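Local coordinates for putative phosphinothricin n-acetyltransferase (Acinetobacter baylyi, PDB 2JLM) that is an acetyltransferase of the GNAT family that probably transfers the acetyl group of acetyl-CoA to the amino group of L-methionine sulfoximine and L-methionine sulfone, at the interface of chains A and B. Coordinates in Å, arbitrary orientation; residue numbers count along the deposited sequence, not the author numbering. Chains: chain A/B, Putative phosphinothricin n-acetyltransferase.

Contact 1: the interface of chains A and B. Residues chain A 2-4, 7; chain B 103-105.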
# COMPACT_ATOMS: atom_id res chain seq x y z
N PHE A 2 21.91 -33.92 -1.18
CA PHE A 2 22.55 -32.72 -1.73
C PHE A 2 23.71 -32.23 -0.87
O PHE A 2 23.90 -32.67 0.26
CB PHE A 2 21.53 -31.59 -1.88
CG PHE A 2 20.53 -31.83 -2.96
CD1 PHE A 2 20.78 -31.41 -4.25
CD2 PHE A 2 19.34 -32.49 -2.68
CE1 PHE A 2 19.86 -31.63 -5.25
CE2 PHE A 2 18.41 -32.71 -3.68
CZ PHE A 2 18.68 -32.28 -4.97
N SER A 3 24.49 -31.31 -1.44
CA SER A 3 25.63 -30.71 -0.74
C SER A 3 25.93 -29.37 -1.39
O SER A 3 25.42 -29.07 -2.47
CB SER A 3 26.85 -31.63 -0.82
OG SER A 3 27.29 -31.82 -2.16
N PRO A 4 26.76 -28.54 -0.72
CA PRO A 4 27.15 -27.22 -1.23
C PRO A 4 27.99 -27.34 -2.50
O PRO A 4 28.28 -26.33 -3.14
CB PRO A 4 28.01 -26.65 -0.09
CG PRO A 4 28.44 -27.86 0.70
CD PRO A 4 27.25 -28.75 0.65
N THR A 7 24.66 -28.25 -5.13
CA THR A 7 23.50 -27.37 -5.21
C THR A 7 23.72 -25.96 -4.66
O THR A 7 24.44 -25.76 -3.68
CB THR A 7 22.26 -27.99 -4.52
OG1 THR A 7 21.08 -27.29 -4.95
CG2 THR A 7 22.38 -27.90 -3.00
N ARG B 103 21.11 -31.60 4.62
CA ARG B 103 22.07 -31.19 5.63
C ARG B 103 23.34 -30.64 5.00
O ARG B 103 23.72 -31.04 3.89
CB ARG B 103 22.41 -32.34 6.57
CG ARG B 103 21.21 -32.81 7.36
CD ARG B 103 21.59 -33.66 8.54
NE ARG B 103 20.38 -34.21 9.13
CZ ARG B 103 20.13 -35.51 9.27
NH1 ARG B 103 18.98 -35.90 9.79
NH2 ARG B 103 21.04 -36.41 8.90
N GLY B 104 23.97 -29.72 5.70
CA GLY B 104 25.24 -29.17 5.29
C GLY B 104 25.10 -28.03 4.31
O GLY B 104 26.07 -27.69 3.64
N LEU B 105 23.91 -27.43 4.23
CA LEU B 105 23.67 -26.34 3.27
C LEU B 105 23.48 -24.99 3.95
O LEU B 105 23.37 -23.96 3.29
CB LEU B 105 22.44 -26.64 2.40
CG LEU B 105 22.48 -27.94 1.58
CD1 LEU B 105 21.17 -28.23 0.84
CD2 LEU B 105 23.64 -27.89 0.62
O HOH W 1 25.89 -32.20 2.44
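B:Leu105 pushes one methyl branch into the N-terminal segment of chain A, where it rests against the A:Ser3–A:Pro4 peptide link, B:Leu105 CD2 lying 3.4 Å from A:Ser3 C, the carbonyl carbon. The A:Pro4 ring adds its CD corner, 3.7 Å from B:Leu105 CD2, and the two side chains meet at a slant. At the start of the strand, the methyl CG2 of A:Thr7 closes another side of the group, 3.8 Å from B:Leu105 CD2 and 4.0 Å from its sister methyl CD1, with the two side chains nearly perpendicular. B:Leu105 reaches this position with its CG anti to its own carbonyl carbon (chi1 -58°), and CD2 is the branch turned toward the A:Ser3–A:Pro4 peptide. Further out, the backbone oxygen O of B:Gly104 lies 3.4 Å from A:Pro4 CD, a van der Waals contact of a carbonyl with a ring methylene. The rim is polar and bridged by solvent: water 1 sits 3.0 Å from the carbonyl O of A:Phe2 and 2.9 Å from the carbonyl O of B:Arg103. The water thus links two acceptors that could not bond to each other directly. In the fold, the chain A residues precede or begin strand 7-14, whereas B:Arg103 to B:Leu105 form the start of a variant of the GNAT R-x-x-G-x-G/A motif, which leads into helix 107-121 and in this family binds the pyrophosphate of acetyl-CoA.

Contact 2: the interface of chains A and B. Residues chain A 2, 6-9; chain B 6-8, 105.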
# COMPACT_ATOMS: atom_id res chain seq x y z
N PHE A 2 21.91 -33.92 -1.18
CA PHE A 2 22.55 -32.72 -1.73
C PHE A 2 23.71 -32.23 -0.87
O PHE A 2 23.90 -32.67 0.26
CB PHE A 2 21.53 -31.59 -1.88
CG PHE A 2 20.53 -31.83 -2.96
CD1 PHE A 2 20.78 -31.41 -4.25
CD2 PHE A 2 19.34 -32.49 -2.68
CE1 PHE A 2 19.86 -31.63 -5.25
CE2 PHE A 2 18.41 -32.71 -3.68
CZ PHE A 2 18.68 -32.28 -4.97
N THR A 6 26.97 -29.71 -4.83
CA THR A 6 26.01 -30.17 -5.84
C THR A 6 24.82 -29.23 -6.03
O THR A 6 24.04 -29.40 -6.97
CB THR A 6 25.46 -31.59 -5.54
OG1 THR A 6 24.98 -31.66 -4.19
CG2 THR A 6 26.55 -32.63 -5.76
N THR A 7 24.66 -28.25 -5.13
CA THR A 7 23.50 -27.37 -5.21
C THR A 7 23.72 -25.96 -4.66
O THR A 7 24.44 -25.76 -3.68
CB THR A 7 22.26 -27.99 -4.52
OG1 THR A 7 21.08 -27.29 -4.95
CG2 THR A 7 22.38 -27.90 -3.00
N THR A 8 23.08 -25.00 -5.32
CA THR A 8 23.05 -23.63 -4.83
C THR A 8 21.75 -23.41 -4.09
O THR A 8 20.66 -23.52 -4.66
CB THR A 8 23.12 -22.61 -5.97
OG1 THR A 8 24.39 -22.70 -6.62
CG2 THR A 8 22.95 -21.19 -5.41
N LEU A 9 21.86 -23.13 -2.80
CA LEU A 9 20.70 -22.81 -1.98
C LEU A 9 20.39 -21.33 -2.20
O LEU A 9 21.30 -20.50 -2.22
CB LEU A 9 21.01 -23.08 -0.51
CG LEU A 9 19.82 -23.17 0.44
CD1 LEU A 9 19.00 -24.39 0.11
CD2 LEU A 9 20.31 -23.21 1.87
N THR B 6 22.87 -27.60 -9.72
CA THR B 6 21.49 -27.46 -9.24
C THR B 6 21.19 -26.17 -8.46
O THR B 6 22.10 -25.54 -7.92
CB THR B 6 21.08 -28.68 -8.35
OG1 THR B 6 21.07 -29.87 -9.14
CG2 THR B 6 19.70 -28.49 -7.76
N THR B 7 19.92 -25.78 -8.42
CA THR B 7 19.42 -24.80 -7.46
C THR B 7 18.40 -25.43 -6.51
O THR B 7 17.57 -26.25 -6.91
CB THR B 7 18.72 -23.60 -8.13
OG1 THR B 7 18.14 -24.02 -9.37
CG2 THR B 7 19.70 -22.46 -8.37
N THR B 8 18.47 -25.04 -5.24
CA THR B 8 17.48 -25.45 -4.26
C THR B 8 16.89 -24.20 -3.62
O THR B 8 17.62 -23.38 -3.04
CB THR B 8 18.10 -26.39 -3.20
OG1 THR B 8 18.50 -27.62 -3.83
CG2 THR B 8 17.09 -26.70 -2.10
N LEU B 105 23.91 -27.43 4.23
CA LEU B 105 23.67 -26.34 3.27
C LEU B 105 23.48 -24.99 3.95
O LEU B 105 23.37 -23.96 3.29
CB LEU B 105 22.44 -26.64 2.40
CG LEU B 105 22.48 -27.94 1.58
CD1 LEU B 105 21.17 -28.23 0.84
CD2 LEU B 105 23.64 -27.89 0.62
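A:Thr8 and B:Thr8 stand at the centre of an intermolecular parallel strand pairing, in which A:Thr7 bridges to B:Thr6, A:Thr8 to B:Thr7 and A:Leu9 to B:Thr8. The register is therefore shifted by one residue between two copies of the same sequence. Among the backbone bonds, A:Thr8 N donates to B:Thr6 O over 2.8 Å, with the donor 38° above the carbonyl plane, and B:Thr8 N donates to A:Thr8 O over 2.7 Å. Both are close to straight at the hydrogen. A third approach, from B:Thr6 N to A:Thr6 O, is weak. A side-chain bond joins the hydroxyls A:Thr7 OG1 and B:Thr8 OG1 at 2.8 Å, the two side chains crossing at about a right angle; which of them donates is not settled. A:Thr7 OG1 faces the partner because it lies anti to its backbone N (chi1 -163°). Apolar contacts flank this pair: B:Thr6 CG2 packs 4.0 Å from CE1 at the rim of the A:Phe2 ring, while A:Leu9 splits its branches, CD1 meeting B:Thr8 CG2 at 3.7 Å and CD2 meeting B:Leu105 CB at 4.1 Å. Methyl-oxygen van der Waals contacts, each 3.4 Å, pair B:Thr6 CG2 with A:Thr7 OG1 and A:Leu9 CD2 with B:Leu105 O. Through this pairing the N-terminal strands join two subunits of the deposited hexamer, possibly extending the sheet across them, though the structure alone does not establish that this assembly is functional.

Contact 3: the interface of chains A and B. Residues chain A 9-11, 69; chain B 8-10, 105, 107, 110.
The ring of A:Phe10 presents one face to the B:Leu9 backbone, with B:Leu9 CA 3.6 Å above its plane and toward the rim. A:Phe10 CG sits between its backbone N and carbonyl carbon (chi1 80°), which lays the ring over B:Leu9, and the ring tip CZ meets B:Leu9 CB at 3.6 Å. In chain B, the B:Phe10 ring receives A:Arg11 on one face: A:Arg11 CB lies 4.0 Å from the ring centroid in a CH-pi contact, and the two side chains run alongside each other in the same direction, the aliphatic CD passing above the ring plane just beyond the tip CZ. At its CD2 corner the same ring meets A:Leu9 CG at 3.6 Å, the side chains at about a right angle. Within chain B, B:Phe10 CZ covers one face of the B:His110 imidazole, a second-shell contact that helps set the histidine against the interface. The A:Glu69 carbonyl O lies at the imidazole edge, in its plane, 3.5 Å from B:His110 NE2. The incomplete side chain of A:Glu69 runs too close to this ring and its placement is doubtful. A:Leu9 sets CD2 against B:Leu107 CD2 at 3.8 Å. Backbone bonds pin these groups: A:Phe10 N donates to B:Thr8 O and B:Phe10 N to A:Phe10 O, each 2.9 Å long. In the fold, strand 7-14 of chain A pairs with strand 6-9 of chain B, flanked by the loop after strand 63-68 of chain A and the first turn of helix 107-121 of chain B.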
# COMPACT_ATOMS: atom_id res chain seq x y z
N LEU A 9 21.86 -23.13 -2.80
CA LEU A 9 20.70 -22.81 -1.98
C LEU A 9 20.39 -21.33 -2.20
O LEU A 9 21.30 -20.50 -2.22
CB LEU A 9 21.01 -23.08 -0.51
CG LEU A 9 19.82 -23.17 0.44
CD1 LEU A 9 19.00 -24.39 0.11
CD2 LEU A 9 20.31 -23.21 1.87
N PHE A 10 19.11 -21.00 -2.38
CA PHE A 10 18.74 -19.61 -2.57
C PHE A 10 17.34 -19.34 -2.05
O PHE A 10 16.53 -20.26 -1.93
CB PHE A 10 18.81 -19.22 -4.05
CG PHE A 10 17.61 -19.66 -4.84
CD1 PHE A 10 16.54 -18.79 -5.04
CD2 PHE A 10 17.53 -20.94 -5.37
CE1 PHE A 10 15.43 -19.19 -5.76
CE2 PHE A 10 16.43 -21.34 -6.09
CZ PHE A 10 15.38 -20.47 -6.29
N ARG A 11 17.08 -18.08 -1.74
CA ARG A 11 15.76 -17.66 -1.28
C ARG A 11 15.33 -16.43 -2.06
O ARG A 11 16.15 -15.77 -2.69
CB ARG A 11 15.80 -17.31 0.21
CG ARG A 11 16.57 -16.02 0.48
CD ARG A 11 16.69 -15.75 1.97
NE ARG A 11 17.85 -14.90 2.25
CZ ARG A 11 17.77 -13.62 2.60
NH1 ARG A 11 16.58 -13.04 2.72
NH2 ARG A 11 18.87 -12.92 2.82
N GLU A 69 22.90 -18.34 -0.11
CA GLU A 69 23.09 -18.47 1.33
C GLU A 69 23.92 -17.31 1.88
O GLU A 69 23.67 -16.83 2.99
CB GLU A 69 23.76 -19.82 1.66
CG GLU A 69 23.55 -20.32 3.07
CD GLU A 69 24.60 -19.83 4.05
N THR B 8 18.47 -25.04 -5.24
CA THR B 8 17.48 -25.45 -4.26
C THR B 8 16.89 -24.20 -3.62
O THR B 8 17.62 -23.38 -3.04
CB THR B 8 18.10 -26.39 -3.20
OG1 THR B 8 18.50 -27.62 -3.83
CG2 THR B 8 17.09 -26.70 -2.10
N LEU B 9 15.58 -24.01 -3.76
CA LEU B 9 14.92 -22.87 -3.15
C LEU B 9 14.52 -23.21 -1.73
O LEU B 9 14.08 -24.32 -1.46
CB LEU B 9 13.65 -22.49 -3.92
CG LEU B 9 12.66 -21.62 -3.14
CD1 LEU B 9 13.13 -20.15 -3.09
CD2 LEU B 9 11.27 -21.71 -3.74
N PHE B 10 14.69 -22.26 -0.81
CA PHE B 10 14.00 -22.37 0.47
C PHE B 10 13.15 -21.14 0.73
O PHE B 10 13.54 -20.02 0.40
CB PHE B 10 14.95 -22.68 1.64
CG PHE B 10 15.84 -21.54 2.04
CD1 PHE B 10 15.61 -20.84 3.22
CD2 PHE B 10 16.93 -21.19 1.26
CE1 PHE B 10 16.45 -19.81 3.61
CE2 PHE B 10 17.77 -20.16 1.64
CZ PHE B 10 17.53 -19.47 2.82
N LEU B 105 23.91 -27.43 4.23
CA LEU B 105 23.67 -26.34 3.27
C LEU B 105 23.48 -24.99 3.95
O LEU B 105 23.37 -23.96 3.29
CB LEU B 105 22.44 -26.64 2.40
CG LEU B 105 22.48 -27.94 1.58
CD1 LEU B 105 21.17 -28.23 0.84
CD2 LEU B 105 23.64 -27.89 0.62
N LEU B 107 20.92 -24.40 6.14
CA LEU B 107 19.50 -24.22 6.44
C LEU B 107 19.26 -24.01 7.93
O LEU B 107 18.40 -23.22 8.32
CB LEU B 107 18.70 -25.42 5.98
CG LEU B 107 18.34 -25.38 4.50
CD1 LEU B 107 17.61 -26.66 4.12
CD2 LEU B 107 17.48 -24.16 4.21
N HIS B 110 19.69 -20.45 8.81
CA HIS B 110 18.61 -19.59 8.33
C HIS B 110 17.32 -19.82 9.12
O HIS B 110 16.60 -18.88 9.42
CB HIS B 110 18.39 -19.74 6.81
CG HIS B 110 19.49 -19.15 5.98
ND1 HIS B 110 20.48 -19.92 5.40
CD2 HIS B 110 19.75 -17.87 5.64
CE1 HIS B 110 21.31 -19.13 4.74
NE2 HIS B 110 20.89 -17.88 4.87

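The three contacts form one continuous patch between chains A and B. The C-alpha centres of contact 1 and contact 2 are about 6 Å apart, those of contact 2 and contact 3 about 8 Å, and those of contact 1 and contact 3 about 9 Å. B:Leu105 belongs to all of them; A:Phe2 and A:Thr7 tie contact 1 to contact 2, and A:Leu9 and B:Thr8 tie contact 2 to contact 3. The chain A N-terminal strand thus engages both its counterpart and the loop of chain B that in the GNAT family binds acetyl-CoA, and the subunit association may help position that loop, although the arrangement is not an exact two-fold.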